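Local coordinates for protein D-glycero-beta-D-manno-heptose-1,7-bisphosphate 7-phosphatase (Mesorhizobium loti, PDB 2O2X) that removes the phosphate at C-7 of D-glycero-beta-D-manno-heptose 1,7-bisphosphate, a magnesium-dependent step toward ADP-L-glycero-beta-D-manno-heptose, at residues A[36-41]-A[75-80]. Sequence-based numbering, arbitrary orientation.
Sequences LDRDGT and VVVVTN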
loop_
_atom_site.group_PDB
_atom_site.type_symbol
_atom_site.label_atom_id
_atom_site.label_comp_id
_atom_site.label_asym_id
_atom_site.label_seq_id
_atom_site.Cartn_x
_atom_site.Cartn_y
_atom_site.Cartn_z
ATOM N N LEU A 36 0.021 -2.650 0.657
ATOM C CA LEU A 36 -0.931 -2.517 -0.431
ATOM C C LEU A 36 -0.784 -1.173 -1.090
ATOM O O LEU A 36 -0.818 -0.135 -0.435
ATOM C CB LEU A 36 -2.374 -2.608 0.089
ATOM C CG LEU A 36 -2.762 -3.914 0.807
ATOM C CD1 LEU A 36 -4.192 -3.834 1.344
ATOM C CD2 LEU A 36 -2.588 -5.110 -0.120
ATOM N N ASP A 37 -0.701 -1.154 -2.404
ATOM C CA ASP A 37 -0.968 0.086 -3.134
ATOM C C ASP A 37 -2.474 0.424 -2.947
ATOM O O ASP A 37 -3.268 -0.435 -2.524
ATOM C CB ASP A 37 -0.614 -0.111 -4.619
ATOM C CG ASP A 37 -0.688 1.193 -5.431
ATOM O OD1 ASP A 37 -0.595 2.296 -4.894
ATOM O OD2 ASP A 37 -0.805 1.089 -6.658
ATOM N N ARG A 38 -2.882 1.669 -3.231
ATOM C CA ARG A 38 -4.263 2.067 -3.057
ATOM C C ARG A 38 -5.016 2.082 -4.409
ATOM O O ARG A 38 -5.852 1.206 -4.650
ATOM C CB ARG A 38 -4.387 3.385 -2.292
ATOM C CG ARG A 38 -5.756 3.510 -1.611
ATOM C CD ARG A 38 -6.099 4.948 -1.240
ATOM N NE ARG A 38 -6.431 5.699 -2.440
ATOM C CZ ARG A 38 -6.463 7.024 -2.521
ATOM N NH1 ARG A 38 -6.201 7.776 -1.459
ATOM N NH2 ARG A 38 -6.743 7.582 -3.676
ATOM N N ASP A 39 -4.739 3.050 -5.276
ATOM C CA ASP A 39 -5.479 3.212 -6.520
ATOM C C ASP A 39 -5.122 2.094 -7.491
ATOM O O ASP A 39 -3.964 1.994 -7.925
ATOM C CB ASP A 39 -5.161 4.574 -7.135
ATOM C CG ASP A 39 -5.529 5.741 -6.224
ATOM O OD1 ASP A 39 -6.688 5.828 -5.796
ATOM O OD2 ASP A 39 -4.646 6.594 -5.993
ATOM N N GLY A 40 -6.118 1.294 -7.872
ATOM C CA GLY A 40 -5.900 0.105 -8.690
ATOM C C GLY A 40 -5.787 -1.207 -7.925
ATOM O O GLY A 40 -5.756 -2.303 -8.522
ATOM N N THR A 41 -5.785 -1.132 -6.592
ATOM C CA THR A 41 -5.579 -2.292 -5.736
ATOM C C THR A 41 -6.710 -2.370 -4.719
ATOM O O THR A 41 -7.540 -3.284 -4.786
ATOM C CB THR A 41 -4.174 -2.261 -5.081
ATOM O OG1 THR A 41 -3.185 -2.357 -6.103
ATOM C CG2 THR A 41 -3.958 -3.411 -4.115
ATOM N N VAL A 75 -1.582 -3.996 8.088
ATOM C CA VAL A 75 -1.837 -3.652 6.698
ATOM C C VAL A 75 -1.420 -2.215 6.468
ATOM O O VAL A 75 -1.901 -1.298 7.130
ATOM C CB VAL A 75 -3.308 -3.878 6.334
ATOM C CG1 VAL A 75 -3.571 -3.437 4.898
ATOM C CG2 VAL A 75 -3.728 -5.364 6.560
ATOM N N VAL A 76 -0.472 -2.023 5.556
ATOM C CA VAL A 76 0.163 -0.740 5.326
ATOM C C VAL A 76 -0.083 -0.287 3.900
ATOM O O VAL A 76 0.319 -0.953 2.944
ATOM C CB VAL A 76 1.679 -0.784 5.610
ATOM C CG1 VAL A 76 2.314 0.562 5.366
ATOM C CG2 VAL A 76 1.952 -1.270 7.050
ATOM N N VAL A 77 -0.781 0.847 3.762
ATOM C CA VAL A 77 -1.072 1.423 2.439
ATOM C C VAL A 77 0.112 2.277 2.043
ATOM O O VAL A 77 0.527 3.136 2.815
ATOM C CB VAL A 77 -2.358 2.246 2.458
ATOM C CG1 VAL A 77 -2.598 2.891 1.074
ATOM C CG2 VAL A 77 -3.557 1.364 2.855
ATOM N N VAL A 78 0.658 2.052 0.860
ATOM C CA VAL A 78 1.813 2.831 0.347
ATOM C C VAL A 78 1.424 3.312 -1.050
ATOM O O VAL A 78 1.239 2.522 -1.974
ATOM C CB VAL A 78 3.152 2.041 0.330
ATOM C CG1 VAL A 78 3.658 1.872 1.728
ATOM C CG2 VAL A 78 3.006 0.671 -0.362
ATOM N N THR A 79 1.232 4.617 -1.199
ATOM C CA THR A 79 0.588 5.148 -2.420
ATOM C C THR A 79 1.352 6.357 -2.945
ATOM O O THR A 79 1.653 7.278 -2.190
ATOM C CB THR A 79 -0.911 5.494 -2.185
ATOM O OG1 THR A 79 -1.486 6.101 -3.346
ATOM C CG2 THR A 79 -1.135 6.429 -1.027
ATOM N N ASN A 80 1.632 6.367 -4.247
ATOM C CA ASN A 80 2.114 7.555 -4.929
ATOM C C ASN A 80 0.884 8.379 -5.334
ATOM O O ASN A 80 -0.079 7.878 -5.907
ATOM C CB ASN A 80 2.872 7.244 -6.223
ATOM C CG ASN A 80 4.263 6.585 -6.029
ATOM O OD1 ASN A 80 4.826 6.548 -4.930
ATOM N ND2 ASN A 80 4.843 6.102 -7.145
HETATM O O HOH W 1 1.070 4.321 -6.359
HETATM O O HOH W 2 -2.182 4.384 -5.210
HETATM O O HOH W 3 -2.105 6.417 -6.986
#
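L36 pairs in parallel with V77 through two backbone hydrogen bonds: its N donates to V76 O and its O accepts from V78 N, both at 164° at the hydrogen. The same L36 O also receives a CA-H contact from V77 (CA to O, 3.3 Å), while CD1 of L36 rests on CG1 of V75 at 3.6 Å; helix 62-71 covers the pair, I65 touching L36 and A68 touching V75. Beyond L36 the two chains part, and no direct hydrogen bond joins them; D37 meets strand 75-80 through a CA-H contact to V78 O. The D37 side chain, with CG anti to its backbone N (chi1 -173°), puts OD1 3.5 Å from V78 O. These two acceptors do not bond each other; both are served by K137 NZ, which forms a salt bridge with D37 OD1. Water then spans the widening gap. One molecule donates to D37 OD1 and takes the N-H of N80; a second lies 2.6 Å from D37 OD1 and 2.6 Å from T79 OG1 and accepts from D39 N; a third bridges D39 OD2 and N80 O. Q81 NE2 reaches T79 OG1 and D39 OD2 as well. CB of R38 packs on V77 CG1 at 3.8 Å. Its chain bends at chi3 (73°), bringing NH2 to D39 OD1 at 2.8 Å, on the syn side of the carboxylate and near the guanidinium plane; N43 ND2 is a further donor to OD1, and N98 takes R38 NH1. The arrangement is that of a HAD phosphatase active site, at the C-terminal ends of adjacent parallel strands in a Rossmann-like core: the DxD motif supplies D37 and D39, probably the nucleophile and proton donor, beside T79, which probably stabilises the phosphoryl group.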